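Local coordinates for protein acetylglutamate kinase (PDB 3L86) that probably catalyses the ATP-dependent phosphorylation of N-acetyl-L-glutamate, a step in the arginine biosynthesis of Streptococcus mutans, at residues V141-L146 and D187-N192; L177-Y182 and I191-L196. All blocks are in the same frame, centred on the assembly; numbering follows the deposited sequence.

Contact 1: residues V141-L146 and D187-N192; sequences VAADYL and DMLNIN. With NLG (N-acetyl-L-glutamate), chain C.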
loop_
_atom_site.group_PDB
_atom_site.type_symbol
_atom_site.label_atom_id
_atom_site.label_comp_id
_atom_site.label_asym_id
_atom_site.label_seq_id
_atom_site.Cartn_x
_atom_site.Cartn_y
_atom_site.Cartn_z
ATOM N N VAL A 141 -6.134 -1.169 -12.246
ATOM C CA VAL A 141 -6.275 -2.267 -11.255
ATOM C C VAL A 141 -7.561 -3.083 -11.486
ATOM O O VAL A 141 -8.668 -2.592 -11.261
ATOM C CB VAL A 141 -6.324 -1.739 -9.769
ATOM C CG1 VAL A 141 -6.297 -2.971 -8.782
ATOM C CG2 VAL A 141 -5.150 -0.797 -9.528
ATOM N N ALA A 142 -7.402 -4.326 -11.918
ATOM C CA ALA A 142 -8.501 -5.302 -11.942
ATOM C C ALA A 142 -8.477 -6.144 -10.705
ATOM O O ALA A 142 -7.377 -6.526 -10.242
ATOM C CB ALA A 142 -8.336 -6.187 -13.162
ATOM N N ALA A 143 -9.685 -6.472 -10.194
ATOM C CA ALA A 143 -9.907 -7.279 -8.985
ATOM C C ALA A 143 -11.135 -8.212 -9.067
ATOM O O ALA A 143 -11.944 -8.081 -9.977
ATOM C CB ALA A 143 -10.082 -6.338 -7.759
ATOM N N ASP A 144 -11.265 -9.142 -8.114
ATOM C CA ASP A 144 -12.495 -9.940 -7.929
ATOM C C ASP A 144 -12.811 -10.021 -6.409
ATOM O O ASP A 144 -11.973 -9.656 -5.612
ATOM C CB ASP A 144 -12.290 -11.365 -8.462
ATOM C CG ASP A 144 -13.588 -12.012 -8.930
ATOM O OD1 ASP A 144 -14.729 -11.550 -8.565
ATOM O OD2 ASP A 144 -13.461 -12.959 -9.729
ATOM N N TYR A 145 -14.018 -10.481 -6.029
ATOM C CA TYR A 145 -14.461 -10.579 -4.599
ATOM C C TYR A 145 -13.665 -11.657 -3.919
ATOM O O TYR A 145 -13.580 -12.770 -4.433
ATOM C CB TYR A 145 -15.954 -10.979 -4.539
ATOM C CG TYR A 145 -16.849 -9.926 -5.148
ATOM C CD1 TYR A 145 -17.387 -8.949 -4.367
ATOM C CD2 TYR A 145 -17.086 -9.883 -6.538
ATOM C CE1 TYR A 145 -18.176 -7.933 -4.924
ATOM C CE2 TYR A 145 -17.870 -8.864 -7.097
ATOM C CZ TYR A 145 -18.416 -7.915 -6.254
ATOM O OH TYR A 145 -19.226 -6.907 -6.709
ATOM N N LEU A 146 -13.096 -11.329 -2.797
ATOM C CA LEU A 146 -12.369 -12.261 -2.025
ATOM C C LEU A 146 -13.270 -13.419 -1.533
ATOM O O LEU A 146 -12.895 -14.526 -1.610
ATOM C CB LEU A 146 -11.653 -11.538 -0.878
ATOM C CG LEU A 146 -10.679 -12.306 0.012
ATOM C CD1 LEU A 146 -9.660 -13.123 -0.774
ATOM C CD2 LEU A 146 -9.988 -11.464 1.067
ATOM N N ASP A 187 -17.761 -2.906 -11.059
ATOM C CA ASP A 187 -17.992 -2.449 -9.703
ATOM C C ASP A 187 -16.673 -2.145 -8.956
ATOM O O ASP A 187 -15.737 -2.940 -9.005
ATOM C CB ASP A 187 -18.810 -3.527 -8.973
ATOM C CG ASP A 187 -20.215 -3.714 -9.624
ATOM O OD1 ASP A 187 -20.637 -4.847 -9.821
ATOM O OD2 ASP A 187 -20.867 -2.698 -9.978
ATOM N N MET A 188 -16.645 -1.014 -8.243
ATOM C CA MET A 188 -15.537 -0.638 -7.372
ATOM C C MET A 188 -15.431 -1.535 -6.130
ATOM O O MET A 188 -16.424 -1.721 -5.456
ATOM C CB MET A 188 -15.686 0.821 -6.924
ATOM C CG MET A 188 -14.315 1.410 -6.471
ATOM S SD MET A 188 -14.360 3.033 -5.650
ATOM C CE MET A 188 -14.591 4.093 -7.034
ATOM N N LEU A 189 -14.219 -2.027 -5.801
ATOM C CA LEU A 189 -13.974 -2.889 -4.620
ATOM C C LEU A 189 -12.898 -2.318 -3.670
ATOM O O LEU A 189 -11.985 -1.642 -4.141
ATOM C CB LEU A 189 -13.542 -4.332 -5.032
ATOM C CG LEU A 189 -14.388 -5.111 -6.056
ATOM C CD1 LEU A 189 -13.843 -6.566 -6.269
ATOM C CD2 LEU A 189 -15.830 -5.156 -5.657
ATOM N N ASN A 190 -12.991 -2.626 -2.371
ATOM C CA ASN A 190 -12.045 -2.172 -1.324
ATOM C C ASN A 190 -10.880 -3.184 -1.280
ATOM O O ASN A 190 -11.133 -4.386 -1.064
ATOM C CB ASN A 190 -12.790 -2.049 0.046
ATOM C CG ASN A 190 -11.858 -1.748 1.229
ATOM O OD1 ASN A 190 -10.698 -1.384 1.037
ATOM N ND2 ASN A 190 -12.383 -1.874 2.471
ATOM N N ILE A 191 -9.638 -2.734 -1.538
ATOM C CA ILE A 191 -8.463 -3.658 -1.540
ATOM C C ILE A 191 -7.533 -3.324 -0.371
ATOM O O ILE A 191 -7.197 -2.169 -0.217
ATOM C CB ILE A 191 -7.574 -3.512 -2.790
ATOM C CG1 ILE A 191 -8.399 -3.368 -4.068
ATOM C CG2 ILE A 191 -6.483 -4.719 -2.851
ATOM C CD1 ILE A 191 -9.110 -4.590 -4.567
ATOM N N ASN A 192 -7.192 -4.272 0.505
ATOM C CA ASN A 192 -6.180 -4.003 1.574
ATOM C C ASN A 192 -4.921 -3.362 0.898
ATOM O O ASN A 192 -4.485 -3.872 -0.142
ATOM C CB ASN A 192 -5.765 -5.321 2.252
ATOM C CG ASN A 192 -4.531 -5.161 3.130
ATOM O OD1 ASN A 192 -3.415 -5.519 2.735
ATOM N ND2 ASN A 192 -4.715 -4.621 4.316
HETATM C CA NLG C . -8.565 -1.883 3.608
HETATM C C NLG C . -9.160 -3.173 3.580
HETATM O OXT NLG C . -9.384 -3.878 4.569
HETATM O O NLG C . -9.469 -3.925 2.731
HETATM C CB NLG C . -8.134 -0.677 2.754
HETATM C CG NLG C . -7.286 0.513 3.369
HETATM C CD NLG C . -5.856 0.337 4.035
HETATM O OE1 NLG C . -5.279 -0.691 3.827
HETATM O OE2 NLG C . -5.316 1.172 4.780
HETATM C C7 NLG C . -9.452 -0.683 5.419
HETATM C C8 NLG C . -9.132 -0.146 6.453
HETATM O O7 NLG C . -10.551 -0.734 4.922
HETATM N N2 NLG C . -8.591 -1.305 4.710
#
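Leu189 and Tyr145 each turn CG beside the backbone N and anti to the carbonyl carbon (chi1 -51° and -64°); the leucine fork thereby reaches strand 141-145 and the phenol folds back to meet it. The two strands cross at 73°, so they do not pair here, and side chains from 187-192 meet both side chain and backbone of 141-146. Leu189 carries most of this. Its CD2 lies 3.7 Å from Tyr145 CE1, obliquely to the ring, the two side chains crossing at about a right angle, and its CD1 rests 3.6 Å from the backbone carbon Asp144 C. Ala143, whose CB points toward the other strand, adds a small apolar surface: CB is 3.8 Å from Ile191 CD1 and 4.1 Å from Leu189 CD1. At the outer end the phenol only approaches a carboxylate, with Tyr145 OH 4.0 Å from Asp187 OD1; the ring also makes a cation-pi contact with Lys148. Asn190, a predicted substrate-binding residue, donates a nearly straight ND2 bond of 3.3 Å to O7 of N-acetyl-L-glutamate, while Thr99 OG1 also bonds ND2. The chemistry thus divides by residue: apolar packing at Leu189, a polar amide for the substrate's acetyl oxygen at Asn190.

Contact 2: residues L177-Y182 and I191-L196; sequences LASLGY and INADYL. With NLG (N-acetyl-L-glutamate), chain C.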
loop_
_atom_site.group_PDB
_atom_site.type_symbol
_atom_site.label_atom_id
_atom_site.label_comp_id
_atom_site.label_asym_id
_atom_site.label_seq_id
_atom_site.Cartn_x
_atom_site.Cartn_y
_atom_site.Cartn_z
ATOM N N LEU A 177 -1.551 5.984 -6.338
ATOM C CA LEU A 177 -2.687 5.031 -6.358
ATOM C C LEU A 177 -3.286 4.683 -5.017
ATOM O O LEU A 177 -2.666 4.004 -4.188
ATOM C CB LEU A 177 -2.233 3.699 -6.896
ATOM C CG LEU A 177 -2.370 3.219 -8.289
ATOM C CD1 LEU A 177 -1.662 4.216 -9.217
ATOM C CD2 LEU A 177 -1.738 1.797 -8.400
ATOM N N ALA A 178 -4.541 5.043 -4.835
ATOM C CA ALA A 178 -5.326 4.582 -3.664
ATOM C C ALA A 178 -5.617 3.073 -3.722
ATOM O O ALA A 178 -5.639 2.504 -4.822
ATOM C CB ALA A 178 -6.653 5.349 -3.598
ATOM N N SER A 179 -5.926 2.456 -2.556
ATOM C CA SER A 179 -6.151 1.011 -2.534
ATOM C C SER A 179 -7.591 0.627 -2.931
ATOM O O SER A 179 -8.432 0.332 -2.029
ATOM C CB SER A 179 -5.799 0.400 -1.178
ATOM O OG SER A 179 -6.493 1.043 -0.103
ATOM N N LEU A 180 -7.845 0.680 -4.245
ATOM C CA LEU A 180 -9.166 0.447 -4.884
ATOM C C LEU A 180 -8.931 -0.287 -6.207
ATOM O O LEU A 180 -7.921 -0.050 -6.892
ATOM C CB LEU A 180 -9.901 1.785 -5.184
ATOM C CG LEU A 180 -10.352 2.665 -3.955
ATOM C CD1 LEU A 180 -10.791 4.066 -4.410
ATOM C CD2 LEU A 180 -11.484 2.021 -3.053
ATOM N N GLY A 181 -9.827 -1.206 -6.553
ATOM C CA GLY A 181 -9.776 -1.847 -7.858
ATOM C C GLY A 181 -11.199 -2.060 -8.435
ATOM O O GLY A 181 -12.215 -1.721 -7.799
ATOM N N TYR A 182 -11.278 -2.641 -9.619
ATOM C CA TYR A 182 -12.595 -2.788 -10.288
ATOM C C TYR A 182 -12.891 -4.217 -10.797
ATOM O O TYR A 182 -12.075 -4.799 -11.478
ATOM C CB TYR A 182 -12.692 -1.823 -11.473
ATOM C CG TYR A 182 -12.939 -0.383 -11.069
ATOM C CD1 TYR A 182 -11.883 0.409 -10.567
ATOM C CD2 TYR A 182 -14.201 0.195 -11.210
ATOM C CE1 TYR A 182 -12.094 1.752 -10.207
ATOM C CE2 TYR A 182 -14.408 1.549 -10.876
ATOM C CZ TYR A 182 -13.337 2.298 -10.381
ATOM O OH TYR A 182 -13.518 3.608 -10.022
ATOM N N ILE A 191 -9.638 -2.734 -1.538
ATOM C CA ILE A 191 -8.463 -3.658 -1.540
ATOM C C ILE A 191 -7.533 -3.324 -0.371
ATOM O O ILE A 191 -7.197 -2.169 -0.217
ATOM C CB ILE A 191 -7.574 -3.512 -2.790
ATOM C CG1 ILE A 191 -8.399 -3.368 -4.068
ATOM C CG2 ILE A 191 -6.483 -4.719 -2.851
ATOM C CD1 ILE A 191 -9.110 -4.590 -4.567
ATOM N N ASN A 192 -7.192 -4.272 0.505
ATOM C CA ASN A 192 -6.180 -4.003 1.574
ATOM C C ASN A 192 -4.921 -3.362 0.898
ATOM O O ASN A 192 -4.485 -3.872 -0.142
ATOM C CB ASN A 192 -5.765 -5.321 2.252
ATOM C CG ASN A 192 -4.531 -5.161 3.130
ATOM O OD1 ASN A 192 -3.415 -5.519 2.735
ATOM N ND2 ASN A 192 -4.715 -4.621 4.316
ATOM N N ALA A 193 -4.353 -2.275 1.449
ATOM C CA ALA A 193 -3.280 -1.543 0.693
ATOM C C ALA A 193 -2.024 -2.353 0.495
ATOM O O ALA A 193 -1.336 -2.163 -0.502
ATOM C CB ALA A 193 -2.922 -0.135 1.308
ATOM N N ASP A 194 -1.694 -3.219 1.456
ATOM C CA ASP A 194 -0.536 -4.135 1.351
ATOM C C ASP A 194 -0.659 -5.132 0.182
ATOM O O ASP A 194 0.326 -5.427 -0.493
ATOM C CB ASP A 194 -0.320 -4.916 2.680
ATOM C CG ASP A 194 -0.184 -3.953 3.918
ATOM O OD1 ASP A 194 0.647 -3.026 3.880
ATOM O OD2 ASP A 194 -0.952 -4.089 4.897
ATOM N N TYR A 195 -1.856 -5.660 -0.025
ATOM C CA TYR A 195 -2.134 -6.550 -1.146
ATOM C C TYR A 195 -1.885 -5.801 -2.474
ATOM O O TYR A 195 -1.299 -6.352 -3.444
ATOM C CB TYR A 195 -3.630 -6.982 -1.088
ATOM C CG TYR A 195 -4.038 -8.039 -0.008
ATOM C CD1 TYR A 195 -3.248 -8.305 1.121
ATOM C CD2 TYR A 195 -5.236 -8.781 -0.162
ATOM C CE1 TYR A 195 -3.663 -9.306 2.104
ATOM C CE2 TYR A 195 -5.662 -9.753 0.784
ATOM C CZ TYR A 195 -4.882 -10.000 1.908
ATOM O OH TYR A 195 -5.325 -10.974 2.795
ATOM N N LEU A 196 -2.414 -4.585 -2.573
ATOM C CA LEU A 196 -2.200 -3.790 -3.806
ATOM C C LEU A 196 -0.692 -3.497 -4.085
ATOM O O LEU A 196 -0.240 -3.582 -5.238
ATOM C CB LEU A 196 -2.976 -2.464 -3.798
ATOM C CG LEU A 196 -2.780 -1.632 -5.117
ATOM C CD1 LEU A 196 -3.081 -2.511 -6.386
ATOM C CD2 LEU A 196 -3.647 -0.381 -5.181
HETATM C CA NLG C . -8.565 -1.883 3.608
HETATM C C NLG C . -9.160 -3.173 3.580
HETATM O OXT NLG C . -9.384 -3.878 4.569
HETATM O O NLG C . -9.469 -3.925 2.731
HETATM C CB NLG C . -8.134 -0.677 2.754
HETATM C CG NLG C . -7.286 0.513 3.369
HETATM C CD NLG C . -5.856 0.337 4.035
HETATM O OE1 NLG C . -5.279 -0.691 3.827
HETATM O OE2 NLG C . -5.316 1.172 4.780
HETATM C C7 NLG C . -9.452 -0.683 5.419
HETATM C C8 NLG C . -9.132 -0.146 6.453
HETATM O O7 NLG C . -10.551 -0.734 4.922
HETATM N N2 NLG C . -8.591 -1.305 4.710
#
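Where Ser179 meets Ile191 the fit is close: Ser179 CB sits 3.1 Å from Ile191 O and 3.8 Å from Ala193 CB. Ser179 is the centre of an inverse gamma turn, in which Leu180 N donates to Ala178 O, and at this kink Ser179 O accepts a weak, 3.3 Å bond from Ile191 N. The carbonyl oxygens of Ser179 and Ile191 also lie near each other, two acceptors with nothing to share. Beyond the turn, Ile191 CG1 lies 3.6 Å from Gly181 N, over backbone that carries no side chain. Contact slackens toward Leu177, where methyl meets methyl at 4.3 Å (Leu177 CD2 to Leu196 CD2), although Leu196, with CG anti to its backbone N (chi1 -179°), also brings CD2 against the Ala178 carbonyl. The looser, partly exposed side is at Tyr195, which makes no contact with 177-182 and carries Asn192 CB over one ring face. Asn192 is the N-cap: its OD1 accepts from Tyr195 N. The helix start it secures offers Ala193 N to OE1 of N-acetyl-L-glutamate (3.0 Å, 160°), and would probably help to stabilise the charge of this side-chain carboxylate. Helix 101-125 covers Leu180 through Met104 and Leu111, strand 155-160 touches Leu196, and helix 246-258 contributes Lys249, a predicted transition-state stabiliser, salt-bridged to Asp194.

Centred about 7 Å apart within the amino acid kinase domain, the two contacts share Ile191 and Asn192 and both touch N-acetyl-L-glutamate. Along the chain come strand 141-145, the broken strand 174-182, strand 188-190 and then helix 193-203. Strands 174-182 and 188-190 are antiparallel neighbours in the main sheet, with a probable bond of 2.8 Å from Leu189 N to Gly181 O; Tyr182 N probably also bonds Val141 O, tying strand 141-145 to the end of the same strand. Contact 1 lies farther from the chain centre (about 14 Å against 7 Å, centre to centre), where strand 141-145 crosses strand 188-190. Between them, one continuous run of chain presents groups to the acetyl end and the side-chain carboxylate of the bound substrate.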